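PDB 6MGD: capsular polysaccharide export system protein KpsC from Thermosulfurimonas dismutans, which transfers Kdo in a beta-2,7 linkage, probably from a CMP-activated donor, in building the conserved glycolipid that carries Gram-negative capsular polysaccharide. Local coordinates for residues I17-P22 against V301-G306; L47-T52 against R68-F73; V118-A123 against S285-V290; V157-V162 against D237-L242. All coordinates share one frame; numbering follows the deposited sequence.

Contact 1 of 4, residues I17-P22 against V301-G306; sequences IKRFFP and VSLIDG
Val-301 opens the second segment and meets two residues of helix 11-20 at once. Its CG2 methyl lies 3.5 Å from Phe-20 CD2, with the ring atom CE2 almost as near. The valine crosses the ring obliquely. Its CG1 methyl, anti to the backbone N (chi1 166°), sits 3.5 Å from Arg-19 NH1. One valine thus serves both an aromatic ring and a guanidinium. Phe-20 also packs on Leu-89 of strand 88-92. An alanine in place of Phe-20 would probably leave Val-301 CG2 without its aromatic partner and open a gap beside Leu-89.

Helix 11-20 packs against a mixed sheet, and residues 301-306 follow strand 298-300, an outermost strand of that same sheet. Residues from near the two ends of the chain therefore meet in one domain. This is consistent with a GT-B fold, in which the C-terminal part of the chain returns to the N-terminal domain.

At Ser-302 the contact turns polar. Its carbonyl O accepts a weak bond from Arg-19 NH1, 2.9 Å long and bent to 130° at the hydrogen. This O lies near the guanidinium plane, at its edge. Ser-302 OG bonds away from helix 11-20: it accepts from Ile-304 N at 3.1 Å, forming an ST turn, and it bonds to Glu-317. Leu-303 brings its CA to 3.9 Å from Arg-19 NH1. Gly-306 comes last, with CA 4.4 Å from Arg-19 NH1. At its backbone angles (phi 87°) a CB would press on Asp-305 O, which explains the glycine.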
loop_
_atom_site.group_PDB
_atom_site.type_symbol
_atom_site.label_atom_id
_atom_site.label_comp_id
_atom_site.label_asym_id
_atom_site.label_seq_id
_atom_site.Cartn_x
_atom_site.Cartn_y
_atom_site.Cartn_z
ATOM N N ILE A 17 15.246 -5.904 8.730
ATOM C CA ILE A 17 14.234 -6.897 9.078
ATOM C C ILE A 17 14.456 -7.412 10.494
ATOM O O ILE A 17 13.498 -7.682 11.230
ATOM C CB ILE A 17 14.241 -8.039 8.045
ATOM C CG1 ILE A 17 13.786 -7.516 6.683
ATOM C CG2 ILE A 17 13.352 -9.179 8.499
ATOM C CD1 ILE A 17 12.475 -6.771 6.724
ATOM N N LYS A 18 15.719 -7.532 10.906
ATOM C CA LYS A 18 16.025 -8.041 12.236
ATOM C C LYS A 18 15.479 -7.142 13.339
ATOM O O LYS A 18 15.297 -7.609 14.468
ATOM C CB LYS A 18 17.535 -8.219 12.383
ATOM C CG LYS A 18 17.938 -9.194 13.475
ATOM C CD LYS A 18 19.389 -9.619 13.320
ATOM C CE LYS A 18 19.640 -10.224 11.946
ATOM N NZ LYS A 18 21.050 -10.681 11.779
ATOM N N ARG A 19 15.210 -5.869 13.040
ATOM C CA ARG A 19 14.538 -5.011 14.011
ATOM C C ARG A 19 13.146 -5.537 14.332
ATOM O O ARG A 19 12.699 -5.478 15.484
ATOM C CB ARG A 19 14.456 -3.578 13.482
ATOM C CG ARG A 19 15.802 -2.940 13.195
ATOM C CD ARG A 19 15.645 -1.601 12.494
ATOM N NE ARG A 19 14.631 -0.763 13.130
ATOM C CZ ARG A 19 14.837 -0.029 14.219
ATOM N NH1 ARG A 19 13.850 0.698 14.722
ATOM N NH2 ARG A 19 16.025 -0.026 14.810
ATOM N N PHE A 20 12.445 -6.059 13.324
ATOM C CA PHE A 20 11.103 -6.594 13.510
ATOM C C PHE A 20 11.109 -8.084 13.816
ATOM O O PHE A 20 10.227 -8.564 14.540
ATOM C CB PHE A 20 10.256 -6.324 12.264
ATOM C CG PHE A 20 10.138 -4.867 11.920
ATOM C CD1 PHE A 20 11.134 -4.226 11.203
ATOM C CD2 PHE A 20 9.031 -4.136 12.318
ATOM C CE1 PHE A 20 11.032 -2.882 10.893
ATOM C CE2 PHE A 20 8.922 -2.791 12.011
ATOM C CZ PHE A 20 9.924 -2.164 11.297
ATOM N N PHE A 21 12.084 -8.823 13.288
ATOM C CA PHE A 21 12.251 -10.249 13.565
ATOM C C PHE A 21 13.637 -10.447 14.165
ATOM O O PHE A 21 14.610 -10.694 13.435
ATOM C CB PHE A 21 12.072 -11.085 12.300
ATOM C CG PHE A 21 10.732 -10.914 11.647
ATOM C CD1 PHE A 21 9.658 -11.704 12.021
ATOM C CD2 PHE A 21 10.547 -9.967 10.654
ATOM C CE1 PHE A 21 8.422 -11.551 11.420
ATOM C CE2 PHE A 21 9.315 -9.809 10.047
ATOM C CZ PHE A 21 8.251 -10.602 10.432
ATOM N N PRO A 22 13.777 -10.345 15.490
ATOM C CA PRO A 22 15.105 -10.508 16.104
ATOM C C PRO A 22 15.644 -11.925 16.033
ATOM O O PRO A 22 16.827 -12.130 16.340
ATOM C CB PRO A 22 14.871 -10.078 17.558
ATOM C CG PRO A 22 13.426 -10.363 17.798
ATOM C CD PRO A 22 12.729 -10.084 16.491
ATOM N N VAL A 301 7.932 -0.468 14.972
ATOM C CA VAL A 301 9.061 -0.522 15.895
ATOM C C VAL A 301 9.628 0.882 16.042
ATOM O O VAL A 301 9.867 1.567 15.042
ATOM C CB VAL A 301 10.151 -1.502 15.416
ATOM C CG1 VAL A 301 11.440 -1.295 16.201
ATOM C CG2 VAL A 301 9.668 -2.936 15.556
ATOM N N SER A 302 9.840 1.305 17.286
ATOM C CA SER A 302 10.340 2.646 17.559
ATOM C C SER A 302 11.724 2.852 16.956
ATOM O O SER A 302 12.589 1.976 17.029
ATOM C CB SER A 302 10.390 2.889 19.067
ATOM O OG SER A 302 11.076 4.093 19.362
ATOM N N LEU A 303 11.932 4.029 16.362
ATOM C CA LEU A 303 13.242 4.365 15.819
ATOM C C LEU A 303 14.254 4.695 16.908
ATOM O O LEU A 303 15.461 4.627 16.654
ATOM C CB LEU A 303 13.131 5.549 14.857
ATOM C CG LEU A 303 12.200 5.422 13.652
ATOM C CD1 LEU A 303 12.126 6.745 12.907
ATOM C CD2 LEU A 303 12.660 4.309 12.724
ATOM N N ILE A 304 13.795 5.042 18.110
ATOM C CA ILE A 304 14.683 5.530 19.159
ATOM C C ILE A 304 15.227 4.372 19.987
ATOM O O ILE A 304 16.445 4.216 20.126
ATOM C CB ILE A 304 13.967 6.558 20.054
ATOM C CG1 ILE A 304 13.606 7.808 19.249
ATOM C CG2 ILE A 304 14.837 6.921 21.253
ATOM C CD1 ILE A 304 13.076 8.945 20.097
ATOM N N ASP A 305 14.332 3.558 20.553
ATOM C CA ASP A 305 14.746 2.465 21.423
ATOM C C ASP A 305 14.607 1.084 20.799
ATOM O O ASP A 305 15.197 0.133 21.318
ATOM C CB ASP A 305 13.956 2.494 22.741
ATOM C CG ASP A 305 12.463 2.664 22.529
ATOM O OD1 ASP A 305 11.840 1.789 21.888
ATOM O OD2 ASP A 305 11.910 3.674 23.014
ATOM N N GLY A 306 13.854 0.947 19.711
ATOM C CA GLY A 306 13.721 -0.332 19.044
ATOM C C GLY A 306 12.637 -1.240 19.575
ATOM O O GLY A 306 12.643 -2.435 19.256
HETATM O O HOH W 1 13.982 -3.436 17.524
#

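Contact 2 of 4, residues L47-T52 against R68-F73; sequences LVWGST and RLEDGF
Val-48 and Trp-49 pair in parallel with Arg-68 and Leu-69, held by Leu-69 N to Val-48 O at 2.7 Å and by Gly-50 N to Leu-69 O at 2.9 Å. The short strand axes cross at -49°, so the pair is strongly twisted.

On one face of the sheet, Val-48 and Arg-68 run alongside each other in the same direction. Val-48 CG1 is 3.6 Å from Arg-68 CG. The guanidinium goes on to a salt bridge with Glu-54.

On the other face the contact is made by Trp-49 and Leu-69. Trp-49 CG is anti to the backbone N (chi1 -176°), and the indole lies over the backbone of Leu-69 and Glu-70. Leu-69 O and Glu-70 CA sit above the same ring face. Glu-70 CA makes a CH-pi contact, 4.0 Å from the centroid of the six-membered ring of Trp-49. Trp-49 CE3 also touches Leu-69 CB at 3.8 Å. Two carboxylates meet the far end of the indole: Glu-70 OE1 is 3.2 Å from Trp-49 CZ2, and Asp-71 OD1 reaches Trp-49 CH2 at the ring edge. Asp-71 N bonds to Glu-70 OE1 at 2.9 Å and helps to fix that carboxylate. Lys-13 makes a cation-pi contact with the indole. A leucine in place of Trp-49 would probably leave Lys-13 without its aromatic partner and Glu-70 CA without its ring face.

Gly-50, with positive phi, follows Trp-49 in a type II' turn that leads into helix 52-56. Strand 44-49, that helix and strand 64-71 form a beta-alpha-beta unit, the building block of the Rossmann-like domains of GT-B enzymes.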
loop_
_atom_site.group_PDB
_atom_site.type_symbol
_atom_site.label_atom_id
_atom_site.label_comp_id
_atom_site.label_asym_id
_atom_site.label_seq_id
_atom_site.Cartn_x
_atom_site.Cartn_y
_atom_site.Cartn_z
ATOM N N LEU A 47 11.171 -15.690 5.127
ATOM C CA LEU A 47 10.829 -14.291 4.910
ATOM C C LEU A 47 11.154 -13.931 3.467
ATOM O O LEU A 47 12.320 -13.969 3.059
ATOM C CB LEU A 47 11.584 -13.382 5.881
ATOM C CG LEU A 47 11.224 -13.546 7.358
ATOM C CD1 LEU A 47 12.063 -12.629 8.239
ATOM C CD2 LEU A 47 9.742 -13.287 7.570
ATOM N N VAL A 48 10.126 -13.599 2.695
ATOM C CA VAL A 48 10.289 -13.209 1.302
ATOM C C VAL A 48 9.760 -11.791 1.141
ATOM O O VAL A 48 8.904 -11.334 1.908
ATOM C CB VAL A 48 9.576 -14.189 0.338
ATOM C CG1 VAL A 48 8.087 -13.893 0.259
ATOM C CG2 VAL A 48 10.210 -14.149 -1.042
ATOM N N TRP A 49 10.285 -11.087 0.143
ATOM C CA TRP A 49 9.955 -9.686 -0.077
ATOM C C TRP A 49 8.985 -9.557 -1.244
ATOM O O TRP A 49 9.321 -9.917 -2.378
ATOM C CB TRP A 49 11.210 -8.858 -0.344
ATOM C CG TRP A 49 10.904 -7.404 -0.486
ATOM C CD1 TRP A 49 10.699 -6.719 -1.646
ATOM C CD2 TRP A 49 10.741 -6.456 0.575
ATOM N NE1 TRP A 49 10.430 -5.399 -1.376
ATOM C CE2 TRP A 49 10.450 -5.212 -0.019
ATOM C CE3 TRP A 49 10.821 -6.537 1.969
ATOM C CZ2 TRP A 49 10.238 -4.058 0.733
ATOM C CZ3 TRP A 49 10.609 -5.390 2.712
ATOM C CH2 TRP A 49 10.320 -4.168 2.092
ATOM N N GLY A 50 7.795 -9.035 -0.962
ATOM C CA GLY A 50 6.854 -8.725 -2.023
ATOM C C GLY A 50 6.461 -9.960 -2.809
ATOM O O GLY A 50 6.150 -11.015 -2.246
ATOM N N SER A 51 6.483 -9.831 -4.132
ATOM C CA SER A 51 6.095 -10.905 -5.043
ATOM C C SER A 51 7.308 -11.621 -5.622
ATOM O O SER A 51 7.317 -11.993 -6.799
ATOM C CB SER A 51 5.213 -10.352 -6.156
ATOM O OG SER A 51 4.066 -9.716 -5.621
ATOM N N THR A 52 8.345 -11.830 -4.809
ATOM C CA THR A 52 9.567 -12.450 -5.310
ATOM C C THR A 52 9.314 -13.876 -5.782
ATOM O O THR A 52 9.812 -14.287 -6.837
ATOM C CB THR A 52 10.649 -12.420 -4.230
ATOM O OG1 THR A 52 10.957 -11.059 -3.902
ATOM C CG2 THR A 52 11.912 -13.112 -4.712
ATOM N N ARG A 68 5.296 -12.784 3.422
ATOM C CA ARG A 68 5.584 -11.813 2.375
ATOM C C ARG A 68 5.679 -10.426 3.001
ATOM O O ARG A 68 4.696 -9.917 3.549
ATOM C CB ARG A 68 4.519 -11.868 1.280
ATOM C CG ARG A 68 4.570 -13.167 0.483
ATOM C CD ARG A 68 3.430 -13.305 -0.510
ATOM N NE ARG A 68 3.650 -14.431 -1.416
ATOM C CZ ARG A 68 3.342 -15.695 -1.136
ATOM N NH1 ARG A 68 3.585 -16.646 -2.026
ATOM N NH2 ARG A 68 2.794 -16.011 0.029
ATOM N N LEU A 69 6.864 -9.830 2.931
ATOM C CA LEU A 69 7.151 -8.558 3.577
ATOM C C LEU A 69 7.008 -7.400 2.597
ATOM O O LEU A 69 7.107 -7.562 1.379
ATOM C CB LEU A 69 8.561 -8.560 4.177
ATOM C CG LEU A 69 8.879 -9.669 5.183
ATOM C CD1 LEU A 69 10.283 -9.507 5.739
ATOM C CD2 LEU A 69 7.860 -9.684 6.308
ATOM N N GLU A 70 6.783 -6.215 3.158
ATOM C CA GLU A 70 6.656 -4.982 2.394
ATOM C C GLU A 70 6.702 -3.820 3.377
ATOM O O GLU A 70 6.438 -3.990 4.572
ATOM C CB GLU A 70 5.360 -4.960 1.571
ATOM C CG GLU A 70 5.270 -3.851 0.532
ATOM C CD GLU A 70 6.527 -3.726 -0.307
ATOM O OE1 GLU A 70 7.384 -2.877 0.025
ATOM O OE2 GLU A 70 6.662 -4.478 -1.295
ATOM N N ASP A 71 7.057 -2.644 2.864
ATOM C CA ASP A 71 7.095 -1.452 3.698
ATOM C C ASP A 71 5.708 -1.137 4.245
ATOM O O ASP A 71 4.684 -1.491 3.653
ATOM C CB ASP A 71 7.632 -0.260 2.903
ATOM C CG ASP A 71 9.095 -0.415 2.538
ATOM O OD1 ASP A 71 9.854 -0.992 3.345
ATOM O OD2 ASP A 71 9.487 0.038 1.441
ATOM N N GLY A 72 5.681 -0.466 5.391
ATOM C CA GLY A 72 4.433 -0.106 6.025
ATOM C C GLY A 72 3.691 0.968 5.252
ATOM O O GLY A 72 4.119 1.454 4.206
ATOM N N PHE A 73 2.535 1.343 5.796
ATOM C CA PHE A 73 1.729 2.397 5.194
ATOM C C PHE A 73 2.017 3.772 5.782
ATOM O O PHE A 73 1.996 4.764 5.045
ATOM C CB PHE A 73 0.240 2.077 5.353
ATOM C CG PHE A 73 -0.204 0.856 4.605
ATOM C CD1 PHE A 73 0.327 0.554 3.362
ATOM C CD2 PHE A 73 -1.155 0.005 5.146
ATOM C CE1 PHE A 73 -0.084 -0.574 2.669
ATOM C CE2 PHE A 73 -1.569 -1.123 4.461
ATOM C CZ PHE A 73 -1.034 -1.412 3.220
#

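Contact 3 of 4, residues V118-A123 against S285-V290; sequences VILERA and SLQELV
Ala-123 of helix 117-132 packs on Gln-287 and Val-290 of helix 286-296, where the two helices cross almost perpendicularly. The angle between the short segments is 93°, and their axes come within 8.7 Å. The second helix starts with a capping box made by Ser-285 and Glu-288.

The tight part is centred on Ala-123. Its CB points at the other helix and stands 3.5 Å from the carbonyl O of Gln-287. The same methyl is 4.0 Å from Val-290 CG1. With only a methyl at this point, the backbones approach closely: the CA atoms of Ala-123 and Gln-287 are 5.4 Å apart. Ala-291 and Ile-127 extend this apolar patch along the two helices.

The looser part lies around Leu-120 and the outer end of Gln-287, both partly exposed. Leu-120 CD2 touches Gln-287 CB at 4.1 Å, and the two side chains cross at about a right angle. Beyond CG the glutamine is extended, and its OE1 only brushes Leu-120 CB. No hydrogen bond joins the two segments. Gln-287 NE2 makes a weak bond to Gln-124 instead.

Glu-288 points away from helix 117-132, and one of its oxygens, OE1, forms a salt bridge with Arg-113. Its other oxygen serves the helix start: Ser-285 N donates to Glu-288 OE2 at 2.9 Å, from above the carboxylate plane.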
loop_
_atom_site.group_PDB
_atom_site.type_symbol
_atom_site.label_atom_id
_atom_site.label_comp_id
_atom_site.label_asym_id
_atom_site.label_seq_id
_atom_site.Cartn_x
_atom_site.Cartn_y
_atom_site.Cartn_z
ATOM N N VAL A 118 -13.120 0.041 21.199
ATOM C CA VAL A 118 -11.884 0.721 21.580
ATOM C C VAL A 118 -11.015 0.988 20.355
ATOM O O VAL A 118 -10.475 2.087 20.188
ATOM C CB VAL A 118 -11.129 -0.095 22.643
ATOM C CG1 VAL A 118 -9.760 0.515 22.913
ATOM C CG2 VAL A 118 -11.944 -0.168 23.926
ATOM N N ILE A 119 -10.865 -0.012 19.481
ATOM C CA ILE A 119 -10.017 0.162 18.307
ATOM C C ILE A 119 -10.631 1.141 17.312
ATOM O O ILE A 119 -9.902 1.766 16.532
ATOM C CB ILE A 119 -9.725 -1.199 17.642
ATOM C CG1 ILE A 119 -8.572 -1.071 16.644
ATOM C CG2 ILE A 119 -10.966 -1.746 16.952
ATOM C CD1 ILE A 119 -8.115 -2.387 16.066
ATOM N N LEU A 120 -11.956 1.303 17.324
ATOM C CA LEU A 120 -12.574 2.312 16.471
ATOM C C LEU A 120 -12.234 3.720 16.939
ATOM O O LEU A 120 -12.153 4.640 16.116
ATOM C CB LEU A 120 -14.087 2.114 16.428
ATOM C CG LEU A 120 -14.574 0.858 15.706
ATOM C CD1 LEU A 120 -16.092 0.775 15.738
ATOM C CD2 LEU A 120 -14.056 0.832 14.274
ATOM N N GLU A 121 -12.038 3.909 18.247
ATOM C CA GLU A 121 -11.618 5.212 18.752
ATOM C C GLU A 121 -10.234 5.576 18.229
ATOM O O GLU A 121 -10.022 6.683 17.720
ATOM C CB GLU A 121 -11.625 5.221 20.281
ATOM C CG GLU A 121 -12.898 4.701 20.925
ATOM C CD GLU A 121 -14.132 5.484 20.524
ATOM O OE1 GLU A 121 -15.226 4.883 20.473
ATOM O OE2 GLU A 121 -14.010 6.700 20.258
ATOM N N ARG A 122 -9.277 4.652 18.351
ATOM C CA ARG A 122 -7.925 4.912 17.868
ATOM C C ARG A 122 -7.923 5.215 16.376
ATOM O O ARG A 122 -7.219 6.123 15.923
ATOM C CB ARG A 122 -7.023 3.717 18.165
ATOM C CG ARG A 122 -6.882 3.371 19.634
ATOM C CD ARG A 122 -6.148 2.055 19.774
ATOM N NE ARG A 122 -5.013 1.986 18.855
ATOM C CZ ARG A 122 -4.411 0.859 18.493
ATOM N NH1 ARG A 122 -4.838 -0.303 18.967
ATOM N NH2 ARG A 122 -3.387 0.893 17.653
ATOM N N ALA A 123 -8.705 4.460 15.598
ATOM C CA ALA A 123 -8.778 4.704 14.161
ATOM C C ALA A 123 -9.254 6.120 13.868
ATOM O O ALA A 123 -8.739 6.781 12.959
ATOM C CB ALA A 123 -9.698 3.679 13.499
ATOM N N SER A 285 -16.592 1.114 6.654
ATOM C CA SER A 285 -16.437 2.527 6.959
ATOM C C SER A 285 -14.954 2.881 6.982
ATOM O O SER A 285 -14.084 2.011 7.055
ATOM C CB SER A 285 -17.094 2.876 8.297
ATOM O OG SER A 285 -16.316 2.409 9.385
ATOM N N LEU A 286 -14.672 4.184 6.913
ATOM C CA LEU A 286 -13.281 4.629 6.903
ATOM C C LEU A 286 -12.544 4.198 8.165
ATOM O O LEU A 286 -11.342 3.912 8.113
ATOM C CB LEU A 286 -13.217 6.149 6.737
ATOM C CG LEU A 286 -11.822 6.745 6.538
ATOM C CD1 LEU A 286 -11.177 6.187 5.281
ATOM C CD2 LEU A 286 -11.877 8.265 6.485
ATOM N N GLN A 287 -13.244 4.131 9.300
ATOM C CA GLN A 287 -12.604 3.693 10.536
ATOM C C GLN A 287 -12.273 2.207 10.493
ATOM O O GLN A 287 -11.208 1.790 10.964
ATOM C CB GLN A 287 -13.502 4.010 11.731
ATOM C CG GLN A 287 -13.745 5.493 11.939
ATOM C CD GLN A 287 -14.860 5.762 12.926
ATOM O OE1 GLN A 287 -15.309 4.860 13.635
ATOM N NE2 GLN A 287 -15.320 7.006 12.973
ATOM N N GLU A 288 -13.174 1.389 9.941
ATOM C CA GLU A 288 -12.881 -0.032 9.795
ATOM C C GLU A 288 -11.667 -0.248 8.900
ATOM O O GLU A 288 -10.796 -1.069 9.209
ATOM C CB GLU A 288 -14.101 -0.769 9.238
ATOM C CG GLU A 288 -15.369 -0.589 10.061
ATOM C CD GLU A 288 -16.554 -1.348 9.491
ATOM O OE1 GLU A 288 -16.669 -2.563 9.757
ATOM O OE2 GLU A 288 -17.366 -0.730 8.771
ATOM N N LEU A 289 -11.587 0.496 7.794
ATOM C CA LEU A 289 -10.436 0.396 6.901
ATOM C C LEU A 289 -9.152 0.790 7.624
ATOM O O LEU A 289 -8.146 0.073 7.568
ATOM C CB LEU A 289 -10.653 1.281 5.672
ATOM C CG LEU A 289 -10.104 0.851 4.304
ATOM C CD1 LEU A 289 -9.765 2.074 3.455
ATOM C CD2 LEU A 289 -8.906 -0.084 4.410
ATOM N N VAL A 290 -9.174 1.931 8.316
ATOM C CA VAL A 290 -7.979 2.422 8.994
ATOM C C VAL A 290 -7.576 1.483 10.125
ATOM O O VAL A 290 -6.396 1.138 10.270
ATOM C CB VAL A 290 -8.212 3.860 9.494
ATOM C CG1 VAL A 290 -7.127 4.271 10.483
ATOM C CG2 VAL A 290 -8.256 4.820 8.313
#

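Contact 4 of 4, residues V157-V162 against D237-L242; sequences VVPGQV and DEVHVL
Val-157 and His-240 are joined by a nearly straight bond, His-240 N to Val-157 O at 2.9 Å. A second bond runs from Val-157 N to Glu-238 O. These tie strands 155-159 and 238-241 in parallel.

The side chain of His-240 can be traced outward from the strand. Its CB lies 4.0 Å from Val-158 CG2. CG is anti to the carbonyl carbon (chi1 -68°), which puts it on the side of the backbone N, toward Glu-238. Val-185 of helix 178-188 touches the same side chain. ND1 is hydrogen-bonded to the hydroxyl of Tyr-260. At the tip, NE2 donates to Glu-238 OE1 at 3.1 Å. That bond is straight (172°), lies in the ring plane and uses the anti lone pair of the carboxylate. With both nitrogens bonded, the ring is probably kept from turning.

The two strands are inner members of a parallel six-stranded sheet with helices packed on it, consistent with the second Rossmann-like domain of a GT-B enzyme. On the face away from His-240, Val-157 CG1 meets Val-239 CG2 at 3.6 Å. Farther along, Pro-159 CG meets Val-241 CG1 at 3.6 Å. Past the strands, Gln-161 OE1 lies 3.5 Å from Leu-242 CB and accepts from Thr-243 N.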
loop_
_atom_site.group_PDB
_atom_site.type_symbol
_atom_site.label_atom_id
_atom_site.label_comp_id
_atom_site.label_asym_id
_atom_site.label_seq_id
_atom_site.Cartn_x
_atom_site.Cartn_y
_atom_site.Cartn_z
ATOM N N VAL A 157 -7.678 14.712 -10.211
ATOM C CA VAL A 157 -6.236 14.529 -10.086
ATOM C C VAL A 157 -5.915 13.056 -10.303
ATOM O O VAL A 157 -6.639 12.174 -9.828
ATOM C CB VAL A 157 -5.704 15.009 -8.716
ATOM C CG1 VAL A 157 -6.296 14.188 -7.579
ATOM C CG2 VAL A 157 -4.177 14.969 -8.669
ATOM N N VAL A 158 -4.838 12.796 -11.037
ATOM C CA VAL A 158 -4.396 11.437 -11.335
ATOM C C VAL A 158 -2.920 11.308 -10.980
ATOM O O VAL A 158 -2.068 11.907 -11.650
ATOM C CB VAL A 158 -4.641 11.074 -12.811
ATOM C CG1 VAL A 158 -4.000 9.735 -13.148
ATOM C CG2 VAL A 158 -6.132 11.041 -13.116
ATOM N N PRO A 159 -2.570 10.555 -9.935
ATOM C CA PRO A 159 -1.154 10.354 -9.592
ATOM C C PRO A 159 -0.565 9.231 -10.432
ATOM O O PRO A 159 -1.059 8.102 -10.412
ATOM C CB PRO A 159 -1.201 9.983 -8.105
ATOM C CG PRO A 159 -2.531 9.329 -7.936
ATOM C CD PRO A 159 -3.474 9.981 -8.922
ATOM N N GLY A 160 0.485 9.547 -11.184
ATOM C CA GLY A 160 1.168 8.525 -11.949
ATOM C C GLY A 160 1.950 7.578 -11.059
ATOM O O GLY A 160 2.375 7.922 -9.956
ATOM N N GLN A 161 2.139 6.359 -11.554
ATOM C CA GLN A 161 2.891 5.335 -10.852
ATOM C C GLN A 161 4.062 4.874 -11.707
ATOM O O GLN A 161 4.113 5.119 -12.915
ATOM C CB GLN A 161 2.011 4.125 -10.504
ATOM C CG GLN A 161 0.831 4.426 -9.599
ATOM C CD GLN A 161 0.016 3.184 -9.291
ATOM O OE1 GLN A 161 -1.215 3.223 -9.270
ATOM N NE2 GLN A 161 0.702 2.071 -9.050
ATOM N N VAL A 162 5.007 4.197 -11.064
ATOM C CA VAL A 162 6.046 3.477 -11.790
ATOM C C VAL A 162 5.416 2.208 -12.347
ATOM O O VAL A 162 4.916 1.369 -11.592
ATOM C CB VAL A 162 7.241 3.158 -10.882
ATOM C CG1 VAL A 162 8.476 2.854 -11.719
ATOM C CG2 VAL A 162 7.499 4.315 -9.932
ATOM N N ASP A 237 -11.407 17.851 -6.543
ATOM C CA ASP A 237 -12.752 17.386 -6.223
ATOM C C ASP A 237 -12.791 15.869 -6.082
ATOM O O ASP A 237 -13.430 15.347 -5.162
ATOM C CB ASP A 237 -13.737 17.845 -7.299
ATOM C CG ASP A 237 -13.923 19.349 -7.319
ATOM O OD1 ASP A 237 -14.180 19.932 -6.244
ATOM O OD2 ASP A 237 -13.807 19.950 -8.409
ATOM N N GLU A 238 -12.120 15.153 -6.985
ATOM C CA GLU A 238 -12.050 13.700 -6.953
ATOM C C GLU A 238 -10.640 13.258 -7.323
ATOM O O GLU A 238 -9.934 13.946 -8.068
ATOM C CB GLU A 238 -13.066 13.059 -7.911
ATOM C CG GLU A 238 -14.521 13.403 -7.622
ATOM C CD GLU A 238 -15.479 12.808 -8.641
ATOM O OE1 GLU A 238 -15.005 12.213 -9.632
ATOM O OE2 GLU A 238 -16.707 12.935 -8.450
ATOM N N VAL A 239 -10.239 12.100 -6.802
ATOM C CA VAL A 239 -8.928 11.515 -7.069
ATOM C C VAL A 239 -9.132 10.211 -7.834
ATOM O O VAL A 239 -9.836 9.311 -7.360
ATOM C CB VAL A 239 -8.142 11.270 -5.771
ATOM C CG1 VAL A 239 -6.727 10.809 -6.084
ATOM C CG2 VAL A 239 -8.124 12.524 -4.917
ATOM N N HIS A 240 -8.519 10.101 -9.010
ATOM C CA HIS A 240 -8.653 8.919 -9.858
ATOM C C HIS A 240 -7.299 8.233 -9.979
ATOM O O HIS A 240 -6.354 8.809 -10.529
ATOM C CB HIS A 240 -9.205 9.289 -11.237
ATOM C CG HIS A 240 -10.628 9.760 -11.210
ATOM N ND1 HIS A 240 -11.534 9.446 -12.200
ATOM C CD2 HIS A 240 -11.298 10.524 -10.315
ATOM C CE1 HIS A 240 -12.702 9.995 -11.913
ATOM N NE2 HIS A 240 -12.586 10.654 -10.775
ATOM N N VAL A 241 -7.211 7.001 -9.473
ATOM C CA VAL A 241 -5.953 6.273 -9.376
ATOM C C VAL A 241 -6.099 4.913 -10.048
ATOM O O VAL A 241 -7.187 4.499 -10.448
ATOM C CB VAL A 241 -5.497 6.093 -7.913
ATOM C CG1 VAL A 241 -5.518 7.423 -7.179
ATOM C CG2 VAL A 241 -6.378 5.074 -7.207
ATOM N N LEU A 242 -4.969 4.217 -10.164
ATOM C CA LEU A 242 -4.956 2.819 -10.578
ATOM C C LEU A 242 -4.847 1.936 -9.338
ATOM O O LEU A 242 -5.856 1.418 -8.851
ATOM C CB LEU A 242 -3.808 2.554 -11.557
ATOM C CG LEU A 242 -3.822 1.238 -12.347
ATOM C CD1 LEU A 242 -5.125 1.075 -13.120
ATOM C CD2 LEU A 242 -2.629 1.163 -13.296
#

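Contacts 1 and 2 belong to the same domain and touch: Ile-17 CD1 is 3.6 Å from Leu-69 CD1, and Phe-21 also packs on Leu-47. Contact 4 lies in the other sheet, on the opposite side of the chain's centre from contacts 1 and 2. Its centre is about 24 Å from that of contact 2, with nearest atoms about 12 Å apart. Contact 3 approaches contact 2 to about 7 Å between nearest atoms. Phe-73 of contact 2 packs on helix 286-296, which carries one segment of contact 3 and is soon followed by strand 298-300 and contact 1. In GT-B enzymes the nucleotide-sugar donor generally binds between the two domains, so the cleft here probably separates contacts 2 and 4.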